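Local coordinates for conserved lipoprotein, putative (Clostridium novyi, PDB 4L1N) that is of unknown function but is a putative bacterial lipoprotein whose DUF4652 domain belongs to a clan of beta-propeller-like families, at residues D124-S136 against I147-L161. Sequence-based numbering, arbitrary orientation.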
loop_
_atom_site.group_PDB
_atom_site.type_symbol
_atom_site.label_atom_id
_atom_site.label_comp_id
_atom_site.label_asym_id
_atom_site.label_seq_id
_atom_site.Cartn_x
_atom_site.Cartn_y
_atom_site.Cartn_z
ATOM N N ASP A 124 -1.997 -3.151 4.277
ATOM C CA ASP A 124 -2.440 -3.786 5.514
ATOM C C ASP A 124 -2.665 -2.710 6.551
ATOM O O ASP A 124 -2.233 -1.575 6.348
ATOM C CB ASP A 124 -1.493 -4.863 6.017
ATOM C CG ASP A 124 -2.203 -6.019 6.695
ATOM O OD1 ASP A 124 -3.373 -5.829 7.144
ATOM O OD2 ASP A 124 -1.588 -7.121 6.788
ATOM N N TRP A 125 -3.377 -3.031 7.632
ATOM C CA TRP A 125 -3.735 -2.022 8.620
ATOM C C TRP A 125 -2.616 -1.730 9.611
ATOM O O TRP A 125 -1.930 -2.645 10.059
ATOM C CB TRP A 125 -5.018 -2.429 9.342
ATOM C CG TRP A 125 -6.210 -2.392 8.433
ATOM C CD1 TRP A 125 -6.734 -3.431 7.720
ATOM C CD2 TRP A 125 -7.023 -1.245 8.129
ATOM N NE1 TRP A 125 -7.857 -3.016 7.032
ATOM C CE2 TRP A 125 -8.051 -1.676 7.260
ATOM C CE3 TRP A 125 -7.000 0.105 8.531
ATOM C CZ2 TRP A 125 -9.023 -0.799 6.756
ATOM C CZ3 TRP A 125 -7.977 0.968 8.044
ATOM C CH2 TRP A 125 -8.954 0.522 7.147
ATOM N N PHE A 126 -2.428 -0.435 9.932
ATOM C CA PHE A 126 -1.442 0.060 10.899
ATOM C C PHE A 126 -2.135 0.241 12.250
ATOM O O PHE A 126 -1.584 -0.130 13.286
ATOM C CB PHE A 126 -0.795 1.373 10.414
ATOM C CG PHE A 126 0.221 1.958 11.362
ATOM C CD1 PHE A 126 -0.163 2.857 12.348
ATOM C CD2 PHE A 126 1.560 1.603 11.275
ATOM C CE1 PHE A 126 0.770 3.373 13.245
ATOM C CE2 PHE A 126 2.497 2.121 12.172
ATOM C CZ PHE A 126 2.096 3.008 13.146
ATOM N N ASP A 127 -3.320 0.852 12.228
ATOM C CA ASP A 127 -4.205 1.075 13.364
ATOM C C ASP A 127 -5.648 1.213 12.798
ATOM O O ASP A 127 -5.888 0.795 11.668
ATOM C CB ASP A 127 -3.745 2.255 14.266
ATOM C CG ASP A 127 -3.627 3.648 13.660
ATOM O OD1 ASP A 127 -4.364 3.944 12.687
ATOM O OD2 ASP A 127 -2.862 4.475 14.219
ATOM N N ASP A 128 -6.601 1.749 13.561
ATOM C CA ASP A 128 -7.991 1.814 13.088
ATOM C C ASP A 128 -8.256 2.977 12.130
ATOM O O ASP A 128 -9.362 3.058 11.583
ATOM C CB ASP A 128 -8.976 1.865 14.274
ATOM C CG ASP A 128 -8.861 0.666 15.204
ATOM O OD1 ASP A 128 -9.040 -0.482 14.725
ATOM O OD2 ASP A 128 -8.585 0.874 16.405
ATOM N N ASN A 129 -7.253 3.841 11.883
ATOM C CA ASN A 129 -7.426 4.998 11.002
ATOM C C ASN A 129 -6.377 5.093 9.918
ATOM O O ASN A 129 -6.507 5.943 9.039
ATOM C CB ASN A 129 -7.418 6.289 11.814
ATOM C CG ASN A 129 -8.487 6.338 12.866
ATOM O OD1 ASN A 129 -9.695 6.325 12.575
ATOM N ND2 ASN A 129 -8.053 6.348 14.113
ATOM N N ASN A 130 -5.339 4.248 9.966
ATOM C CA ASN A 130 -4.266 4.291 8.974
ATOM C C ASN A 130 -3.941 2.925 8.408
ATOM O O ASN A 130 -4.117 1.908 9.079
ATOM C CB ASN A 130 -2.986 4.888 9.579
ATOM C CG ASN A 130 -3.167 6.222 10.246
ATOM O OD1 ASN A 130 -3.052 7.275 9.632
ATOM N ND2 ASN A 130 -3.436 6.203 11.530
ATOM N N LEU A 131 -3.393 2.925 7.187
ATOM C CA LEU A 131 -2.907 1.746 6.481
ATOM C C LEU A 131 -1.387 1.769 6.358
ATOM O O LEU A 131 -0.759 2.832 6.440
ATOM C CB LEU A 131 -3.485 1.675 5.052
ATOM C CG LEU A 131 -4.947 1.335 4.838
ATOM C CD1 LEU A 131 -5.372 1.760 3.472
ATOM C CD2 LEU A 131 -5.202 -0.151 5.002
HETATM N N MSE A 132 -0.811 0.583 6.125
HETATM C CA MSE A 132 0.558 0.369 5.725
HETATM C C MSE A 132 0.481 0.184 4.248
HETATM O O MSE A 132 -0.226 -0.719 3.794
HETATM C CB MSE A 132 1.171 -0.846 6.408
HETATM C CG MSE A 132 1.606 -0.566 7.839
HETATM SE SE MSE A 132 2.418 -2.099 8.633
HETATM C CE MSE A 132 1.125 -3.500 8.131
ATOM N N VAL A 133 1.090 1.089 3.479
ATOM C CA VAL A 133 1.005 0.999 2.022
ATOM C C VAL A 133 2.414 0.896 1.412
ATOM O O VAL A 133 3.298 1.705 1.721
ATOM C CB VAL A 133 0.199 2.188 1.398
ATOM C CG1 VAL A 133 0.026 2.018 -0.112
ATOM C CG2 VAL A 133 -1.155 2.364 2.066
ATOM N N VAL A 134 2.591 -0.077 0.504
ATOM C CA VAL A 134 3.811 -0.222 -0.279
ATOM C C VAL A 134 3.539 0.434 -1.634
ATOM O O VAL A 134 2.556 0.094 -2.293
ATOM C CB VAL A 134 4.312 -1.680 -0.423
ATOM C CG1 VAL A 134 5.502 -1.751 -1.376
ATOM C CG2 VAL A 134 4.670 -2.278 0.932
ATOM N N ILE A 135 4.382 1.402 -2.017
ATOM C CA ILE A 135 4.268 2.085 -3.290
ATOM C C ILE A 135 5.441 1.660 -4.147
ATOM O O ILE A 135 6.600 1.915 -3.799
ATOM C CB ILE A 135 4.109 3.622 -3.140
ATOM C CG1 ILE A 135 2.664 3.928 -2.677
ATOM C CG2 ILE A 135 4.396 4.350 -4.469
ATOM C CD1 ILE A 135 2.497 5.105 -1.883
ATOM N N SER A 136 5.107 0.960 -5.255
ATOM C CA SER A 136 5.993 0.425 -6.288
ATOM C C SER A 136 5.686 1.041 -7.658
ATOM O O SER A 136 4.659 1.679 -7.799
ATOM C CB SER A 136 5.830 -1.093 -6.373
ATOM O OG SER A 136 4.567 -1.478 -6.892
ATOM N N ILE A 147 8.675 1.531 -1.358
ATOM C CA ILE A 147 8.739 2.227 -0.068
ATOM C C ILE A 147 7.466 1.943 0.705
ATOM O O ILE A 147 6.381 1.934 0.112
ATOM C CB ILE A 147 8.992 3.751 -0.274
ATOM C CG1 ILE A 147 10.259 3.993 -1.134
ATOM C CG2 ILE A 147 9.107 4.478 1.054
ATOM C CD1 ILE A 147 10.319 5.295 -1.891
ATOM N N LEU A 148 7.606 1.713 2.030
ATOM C CA LEU A 148 6.501 1.496 2.971
ATOM C C LEU A 148 6.146 2.838 3.606
ATOM O O LEU A 148 7.033 3.586 4.060
ATOM C CB LEU A 148 6.900 0.445 4.033
ATOM C CG LEU A 148 5.874 -0.052 5.052
ATOM C CD1 LEU A 148 4.879 -0.974 4.421
ATOM C CD2 LEU A 148 6.559 -0.890 6.116
ATOM N N TYR A 149 4.836 3.164 3.572
ATOM C CA TYR A 149 4.233 4.376 4.118
ATOM C C TYR A 149 3.120 4.054 5.086
ATOM O O TYR A 149 2.495 2.989 4.976
ATOM C CB TYR A 149 3.632 5.223 2.983
ATOM C CG TYR A 149 4.604 5.757 1.958
ATOM C CD1 TYR A 149 5.234 6.987 2.138
ATOM C CD2 TYR A 149 4.873 5.052 0.792
ATOM C CE1 TYR A 149 6.144 7.478 1.200
ATOM C CE2 TYR A 149 5.765 5.539 -0.162
ATOM C CZ TYR A 149 6.396 6.754 0.043
ATOM O OH TYR A 149 7.220 7.246 -0.943
ATOM N N LYS A 150 2.806 5.039 5.986
ATOM C CA LYS A 150 1.654 5.069 6.906
ATOM C C LYS A 150 0.679 6.018 6.277
ATOM O O LYS A 150 0.999 7.204 6.168
ATOM C CB LYS A 150 2.056 5.506 8.320
ATOM C CG LYS A 150 0.900 5.486 9.329
ATOM C CD LYS A 150 1.365 5.864 10.735
ATOM C CE LYS A 150 1.024 7.267 11.137
ATOM N NZ LYS A 150 0.260 7.294 12.414
ATOM N N VAL A 151 -0.462 5.522 5.776
ATOM C CA VAL A 151 -1.419 6.384 5.061
ATOM C C VAL A 151 -2.770 6.495 5.790
ATOM O O VAL A 151 -3.425 5.489 6.035
ATOM C CB VAL A 151 -1.607 5.867 3.610
ATOM C CG1 VAL A 151 -2.600 6.729 2.830
ATOM C CG2 VAL A 151 -0.260 5.772 2.879
ATOM N N ASN A 152 -3.186 7.733 6.102
ATOM C CA ASN A 152 -4.463 8.053 6.743
ATOM C C ASN A 152 -5.600 7.797 5.753
ATOM O O ASN A 152 -5.637 8.409 4.682
ATOM C CB ASN A 152 -4.457 9.494 7.220
ATOM C CG ASN A 152 -5.571 9.857 8.178
ATOM O OD1 ASN A 152 -6.769 9.658 7.925
ATOM N ND2 ASN A 152 -5.192 10.466 9.283
ATOM N N ILE A 153 -6.507 6.867 6.104
ATOM C CA ILE A 153 -7.606 6.418 5.235
ATOM C C ILE A 153 -8.590 7.538 4.911
ATOM O O ILE A 153 -9.340 7.414 3.937
ATOM C CB ILE A 153 -8.355 5.167 5.783
ATOM C CG1 ILE A 153 -9.151 5.446 7.068
ATOM C CG2 ILE A 153 -7.423 3.974 5.908
ATOM C CD1 ILE A 153 -10.366 4.631 7.213
ATOM N N GLU A 154 -8.569 8.627 5.685
ATOM C CA GLU A 154 -9.486 9.744 5.491
ATOM C C GLU A 154 -8.829 10.921 4.758
ATOM O O GLU A 154 -9.406 11.409 3.792
ATOM C CB GLU A 154 -10.053 10.195 6.856
ATOM C CG GLU A 154 -11.158 11.236 6.800
ATOM C CD GLU A 154 -12.302 10.941 5.850
ATOM O OE1 GLU A 154 -12.971 9.895 6.015
ATOM O OE2 GLU A 154 -12.523 11.763 4.934
ATOM N N THR A 155 -7.665 11.399 5.229
ATOM C CA THR A 155 -6.996 12.581 4.676
ATOM C C THR A 155 -6.034 12.261 3.510
ATOM O O THR A 155 -5.699 13.157 2.735
ATOM C CB THR A 155 -6.251 13.355 5.785
ATOM O OG1 THR A 155 -5.219 12.546 6.347
ATOM C CG2 THR A 155 -7.179 13.870 6.885
ATOM N N GLY A 156 -5.583 11.022 3.400
ATOM C CA GLY A 156 -4.656 10.643 2.342
ATOM C C GLY A 156 -3.240 11.106 2.614
ATOM O O GLY A 156 -2.366 10.966 1.755
ATOM N N GLN A 157 -3.014 11.662 3.830
ATOM C CA GLN A 157 -1.732 12.129 4.363
ATOM C C GLN A 157 -0.864 10.903 4.642
ATOM O O GLN A 157 -1.322 9.972 5.312
ATOM C CB GLN A 157 -1.977 12.972 5.635
ATOM C CG GLN A 157 -1.019 14.143 5.819
ATOM C CD GLN A 157 -1.233 15.301 4.873
ATOM O OE1 GLN A 157 -2.188 15.343 4.100
ATOM N NE2 GLN A 157 -0.339 16.277 4.907
ATOM N N ALA A 158 0.363 10.875 4.080
ATOM C CA ALA A 158 1.267 9.731 4.188
ATOM C C ALA A 158 2.614 10.101 4.786
ATOM O O ALA A 158 3.143 11.161 4.447
ATOM C CB ALA A 158 1.472 9.120 2.807
ATOM N N THR A 159 3.172 9.227 5.680
ATOM C CA THR A 159 4.496 9.375 6.316
ATOM C C THR A 159 5.272 8.066 6.055
ATOM O O THR A 159 4.663 7.001 6.137
ATOM C CB THR A 159 4.434 9.732 7.839
ATOM O OG1 THR A 159 4.230 8.565 8.628
ATOM C CG2 THR A 159 3.356 10.716 8.198
ATOM N N GLU A 160 6.590 8.136 5.744
ATOM C CA GLU A 160 7.398 6.946 5.485
ATOM C C GLU A 160 7.550 6.103 6.719
ATOM O O GLU A 160 7.730 6.645 7.812
ATOM C CB GLU A 160 8.809 7.303 4.992
ATOM C CG GLU A 160 8.934 8.012 3.654
ATOM C CD GLU A 160 10.372 8.273 3.229
ATOM O OE1 GLU A 160 11.301 7.933 3.999
ATOM O OE2 GLU A 160 10.571 8.856 2.138
ATOM N N LEU A 161 7.510 4.778 6.561
ATOM C CA LEU A 161 7.756 3.864 7.675
ATOM C C LEU A 161 9.082 3.182 7.442
ATOM O O LEU A 161 9.814 2.881 8.392
ATOM C CB LEU A 161 6.652 2.805 7.804
ATOM C CG LEU A 161 5.374 3.193 8.468
ATOM C CD1 LEU A 161 4.352 2.080 8.307
ATOM C CD2 LEU A 161 5.600 3.481 9.921
#
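Lys150 lays its aliphatic chain over one face of the Phe126 ring, a CH-pi contact in which CD lies 3.7 Å from the ring centroid and 16° off the normal. Its CG is anti to the backbone N (chi1 -177°), which carries the methylenes across the strand boundary, past Asn130 CB, before the chain bends at its last two torsions. Leu161 reaches the same ring, its CD2 meeting Phe126 CE2 obliquely, while the Leu161 and selenomethionine Met132 side chains cross at about a right angle, with Leu161 CD1 3.8 Å from Met132 CG. Asp127 sets OD2 at the edge of the Phe126 ring, in its plane, and uses OD1 to close an Asx turn by accepting from Asn129 N; OD1 also takes Asn130 ND2 at 2.7 Å, which fixes the Asn130 amide.

Underneath runs an antiparallel ladder in which Leu131, Val133 and Ile135 form hydrogen-bonded pairs with Val151, Tyr149 and Ile147. On the face carrying these side chains, Val133 CG2 meets Val151 CG2 at 3.6 Å. Ile153 N bonds to Asn129 O at 3.1 Å just past the paired strands, and Ile153 CG2 touches both Trp125 CZ3 and Leu131 CG.

Strands 118-125, 130-137, 147-152 and 157-160 follow one another in sequence and side by side, an antiparallel meander consistent with the family's beta-propeller clan; strand 49-56 packs on Ile135 and Val151, and strand 77-82 on Trp125, Leu131 and Ile153.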